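Local atomic coordinates of aspartate--tRNA(Asp/Asn) ligase (Thermus thermophilus, PDB entry 1N9W), a protein that attaches L-aspartate to both tRNA(Asp) and tRNA(Asn), first activating the amino acid with ATP to form aspartyl-adenylate. Residues P318-T326 with A365-Y376. Residues are numbered along the deposited sequence; the frame is centred on the assembly and turned at random.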
loop_
_atom_site.group_PDB
_atom_site.type_symbol
_atom_site.label_atom_id
_atom_site.label_comp_id
_atom_site.label_asym_id
_atom_site.label_seq_id
_atom_site.Cartn_x
_atom_site.Cartn_y
_atom_site.Cartn_z
ATOM N N PRO B 318 -3.122 -27.043 18.765
ATOM C CA PRO B 318 -2.087 -27.911 19.345
ATOM C C PRO B 318 -0.688 -27.420 18.968
ATOM O O PRO B 318 -0.440 -27.075 17.816
ATOM C CB PRO B 318 -2.394 -29.273 18.726
ATOM C CG PRO B 318 -3.875 -29.229 18.548
ATOM C CD PRO B 318 -4.091 -27.841 17.990
ATOM N N ARG B 319 0.223 -27.393 19.933
ATOM C CA ARG B 319 1.575 -26.937 19.656
ATOM C C ARG B 319 2.178 -27.612 18.431
ATOM O O ARG B 319 2.966 -27.006 17.701
ATOM C CB ARG B 319 2.489 -27.184 20.853
ATOM C CG ARG B 319 2.248 -26.275 22.036
ATOM C CD ARG B 319 3.422 -26.375 22.989
ATOM N NE ARG B 319 4.680 -26.102 22.295
ATOM C CZ ARG B 319 5.888 -26.280 22.827
ATOM N NH1 ARG B 319 6.009 -26.734 24.066
ATOM N NH2 ARG B 319 6.973 -26.001 22.119
ATOM N N SER B 320 1.806 -28.866 18.200
ATOM C CA SER B 320 2.329 -29.623 17.061
ATOM C C SER B 320 1.869 -29.080 15.708
ATOM O O SER B 320 2.485 -29.360 14.680
ATOM C CB SER B 320 1.925 -31.096 17.181
ATOM O OG SER B 320 0.518 -31.241 17.223
ATOM N N VAL B 321 0.792 -28.298 15.718
ATOM C CA VAL B 321 0.241 -27.724 14.494
ATOM C C VAL B 321 0.828 -26.350 14.157
ATOM O O VAL B 321 1.020 -26.021 12.988
ATOM C CB VAL B 321 -1.294 -27.584 14.594
ATOM C CG1 VAL B 321 -1.856 -27.046 13.289
ATOM C CG2 VAL B 321 -1.915 -28.924 14.933
ATOM N N ARG B 322 1.108 -25.556 15.187
ATOM C CA ARG B 322 1.662 -24.218 15.002
ATOM C C ARG B 322 3.188 -24.200 15.071
ATOM O O ARG B 322 3.801 -25.046 15.724
ATOM C CB ARG B 322 1.102 -23.268 16.060
ATOM C CG ARG B 322 -0.406 -23.108 16.026
ATOM C CD ARG B 322 -0.902 -22.777 14.629
ATOM N NE ARG B 322 -2.124 -21.985 14.679
ATOM C CZ ARG B 322 -2.989 -21.874 13.679
ATOM N NH1 ARG B 322 -2.777 -22.512 12.535
ATOM N NH2 ARG B 322 -4.070 -21.121 13.827
ATOM N N PRO B 323 3.820 -23.228 14.389
ATOM C CA PRO B 323 5.280 -23.094 14.372
ATOM C C PRO B 323 5.886 -23.034 15.776
ATOM O O PRO B 323 5.170 -22.898 16.766
ATOM C CB PRO B 323 5.492 -21.798 13.595
ATOM C CG PRO B 323 4.356 -21.813 12.629
ATOM C CD PRO B 323 3.199 -22.227 13.502
ATOM N N PHE B 324 7.208 -23.127 15.850
ATOM C CA PHE B 324 7.903 -23.105 17.129
ATOM C C PHE B 324 7.890 -21.738 17.800
ATOM O O PHE B 324 8.188 -21.628 18.989
ATOM C CB PHE B 324 9.349 -23.555 16.939
ATOM C CG PHE B 324 10.237 -22.510 16.333
ATOM C CD1 PHE B 324 10.889 -21.582 17.139
ATOM C CD2 PHE B 324 10.375 -22.417 14.955
ATOM C CE1 PHE B 324 11.689 -20.595 16.578
ATOM C CE2 PHE B 324 11.171 -21.433 14.385
ATOM C CZ PHE B 324 11.819 -20.512 15.199
ATOM N N TYR B 325 7.561 -20.695 17.041
ATOM C CA TYR B 325 7.528 -19.342 17.600
ATOM C C TYR B 325 6.178 -18.973 18.205
ATOM O O TYR B 325 6.011 -17.879 18.743
ATOM C CB TYR B 325 7.937 -18.309 16.540
ATOM C CG TYR B 325 7.204 -18.397 15.215
ATOM C CD1 TYR B 325 5.820 -18.233 15.142
ATOM C CD2 TYR B 325 7.904 -18.624 14.029
ATOM C CE1 TYR B 325 5.152 -18.293 13.921
ATOM C CE2 TYR B 325 7.247 -18.685 12.804
ATOM C CZ TYR B 325 5.871 -18.520 12.758
ATOM O OH TYR B 325 5.219 -18.584 11.550
ATOM N N THR B 326 5.222 -19.892 18.125
ATOM C CA THR B 326 3.897 -19.648 18.674
ATOM C C THR B 326 3.934 -19.794 20.192
ATOM O O THR B 326 4.325 -20.837 20.706
ATOM C CB THR B 326 2.878 -20.639 18.105
ATOM O OG1 THR B 326 2.984 -20.657 16.679
ATOM C CG2 THR B 326 1.465 -20.230 18.496
ATOM N N ALA B 365 11.951 -29.039 21.270
ATOM C CA ALA B 365 10.734 -29.830 21.359
ATOM C C ALA B 365 10.140 -30.072 19.969
ATOM O O ALA B 365 9.180 -30.836 19.817
ATOM C CB ALA B 365 9.713 -29.134 22.256
ATOM N N LYS B 366 10.711 -29.430 18.952
ATOM C CA LYS B 366 10.238 -29.600 17.583
ATOM C C LYS B 366 11.307 -30.192 16.669
ATOM O O LYS B 366 11.277 -29.998 15.449
ATOM C CB LYS B 366 9.763 -28.257 17.011
ATOM C CG LYS B 366 8.406 -27.834 17.540
ATOM C CD LYS B 366 7.837 -26.671 16.743
ATOM C CE LYS B 366 6.384 -26.391 17.132
ATOM N NZ LYS B 366 5.472 -27.547 16.832
ATOM N N GLY B 367 12.243 -30.920 17.264
ATOM C CA GLY B 367 13.293 -31.553 16.495
ATOM C C GLY B 367 13.868 -30.698 15.384
ATOM O O GLY B 367 13.627 -30.943 14.197
ATOM N N MET B 368 14.618 -29.676 15.775
ATOM C CA MET B 368 15.261 -28.782 14.821
ATOM C C MET B 368 16.437 -28.140 15.544
ATOM O O MET B 368 16.300 -27.658 16.669
ATOM C CB MET B 368 14.287 -27.708 14.318
ATOM C CG MET B 368 13.831 -27.879 12.850
ATOM S SD MET B 368 15.192 -27.934 11.615
ATOM C CE MET B 368 15.155 -29.738 11.182
ATOM N N ASP B 369 17.598 -28.160 14.898
ATOM C CA ASP B 369 18.817 -27.616 15.488
ATOM C C ASP B 369 18.807 -26.103 15.689
ATOM O O ASP B 369 18.711 -25.334 14.726
ATOM C CB ASP B 369 20.031 -28.021 14.648
ATOM C CG ASP B 369 21.337 -27.863 15.404
ATOM O OD1 ASP B 369 21.459 -28.441 16.506
ATOM O OD2 ASP B 369 22.239 -27.163 14.900
ATOM N N PRO B 370 18.912 -25.664 16.953
ATOM C CA PRO B 370 18.922 -24.258 17.363
ATOM C C PRO B 370 20.090 -23.475 16.771
ATOM O O PRO B 370 20.062 -22.246 16.725
ATOM C CB PRO B 370 18.996 -24.350 18.884
ATOM C CG PRO B 370 18.274 -25.624 19.175
ATOM C CD PRO B 370 18.859 -26.543 18.133
ATOM N N GLU B 371 21.122 -24.183 16.326
ATOM C CA GLU B 371 22.285 -23.516 15.749
ATOM C C GLU B 371 21.952 -22.935 14.381
ATOM O O GLU B 371 22.657 -22.060 13.878
ATOM C CB GLU B 371 23.456 -24.491 15.624
ATOM C CG GLU B 371 24.732 -23.827 15.132
ATOM C CD GLU B 371 25.104 -22.610 15.962
ATOM O OE1 GLU B 371 25.388 -22.773 17.169
ATOM O OE2 GLU B 371 25.100 -21.486 15.410
ATOM N N ALA B 372 20.873 -23.430 13.785
ATOM C CA ALA B 372 20.440 -22.958 12.476
ATOM C C ALA B 372 19.620 -21.683 12.626
ATOM O O ALA B 372 19.505 -20.892 11.689
ATOM C CB ALA B 372 19.612 -24.033 11.789
ATOM N N PHE B 373 19.054 -21.489 13.813
ATOM C CA PHE B 373 18.237 -20.315 14.088
ATOM C C PHE B 373 18.990 -19.268 14.899
ATOM O O PHE B 373 18.378 -18.423 15.552
ATOM C CB PHE B 373 16.966 -20.718 14.838
ATOM C CG PHE B 373 16.110 -21.705 14.099
ATOM C CD1 PHE B 373 16.496 -23.035 13.987
ATOM C CD2 PHE B 373 14.924 -21.299 13.495
ATOM C CE1 PHE B 373 15.706 -23.950 13.293
ATOM C CE2 PHE B 373 14.128 -22.206 12.799
ATOM C CZ PHE B 373 14.522 -23.531 12.695
ATOM N N HIS B 374 20.318 -19.317 14.855
ATOM C CA HIS B 374 21.128 -18.362 15.598
ATOM C C HIS B 374 20.887 -16.931 15.121
ATOM O O HIS B 374 20.811 -16.008 15.929
ATOM C CB HIS B 374 22.613 -18.714 15.473
ATOM C CG HIS B 374 23.517 -17.815 16.260
ATOM N ND1 HIS B 374 23.761 -16.506 15.901
ATOM C CD2 HIS B 374 24.220 -18.031 17.397
ATOM C CE1 HIS B 374 24.576 -15.955 16.783
ATOM N NE2 HIS B 374 24.870 -16.859 17.701
ATOM N N GLY B 375 20.765 -16.751 13.809
ATOM C CA GLY B 375 20.529 -15.424 13.266
ATOM C C GLY B 375 19.134 -14.915 13.583
ATOM O O GLY B 375 18.871 -13.711 13.548
ATOM N N TYR B 376 18.238 -15.846 13.894
ATOM C CA TYR B 376 16.857 -15.524 14.226
ATOM C C TYR B 376 16.717 -15.233 15.717
ATOM O O TYR B 376 15.982 -14.331 16.119
ATOM C CB TYR B 376 15.950 -16.699 13.852
ATOM C CG TYR B 376 14.509 -16.534 14.274
ATOM C CD1 TYR B 376 13.672 -15.634 13.622
ATOM C CD2 TYR B 376 13.987 -17.265 15.340
ATOM C CE1 TYR B 376 12.347 -15.467 14.021
ATOM C CE2 TYR B 376 12.664 -17.106 15.747
ATOM C CZ TYR B 376 11.850 -16.206 15.087
ATOM O OH TYR B 376 10.545 -16.036 15.493
#
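Phe324 and Lys366 carry a surface contact of the synthetase domain. It joins the loop between strands 311-315 and 336-341 to the segment 365-376, which runs from helix 356-364 into helix 374-377.

Lys366 reaches along the loop 318-326. Its CD lies 3.5 Å from Phe324 CB. The chain is extended up to CE and then bends at the last torsion (chi4 -63°), which turns the ammonium onto two backbone carbonyls. NZ donates to Arg319 O at 2.7 Å, from above the carbonyl plane, and more weakly to Arg322 O at 3.2 Å. One charged group thus ties together two carbonyls of the turning loop.

The side chain of Phe324 leaves the backbone toward residues 365-376, and the far end of its ring touches both Phe373 and Tyr376. Its CE2 meets Phe373 CE2 at 3.4 Å, with the two planes at 77°. Tyr376 CE2 lies at the rim of the Phe324 ring, near its plane, 3.6 Å from Phe324 CZ. Both ring pairs are oblique. Leu363 of helix 356-364 touches both phenylalanines. Tyr376 OH sits 3.6 Å from Tyr325 CB and is hydrogen-bonded to Gln184.

The end of Arg322 leads away from residues 365-376, and its NH2 forms a salt bridge with Asp338. The contact is an aromatic cluster of Phe324, Phe373 and Tyr376 beside a lysine-bridged loop. In this class II synthetase, the side chains of Arg322 and Tyr325 lie near those of Ser348 and Arg352, respectively, both predicted to bind L-aspartate.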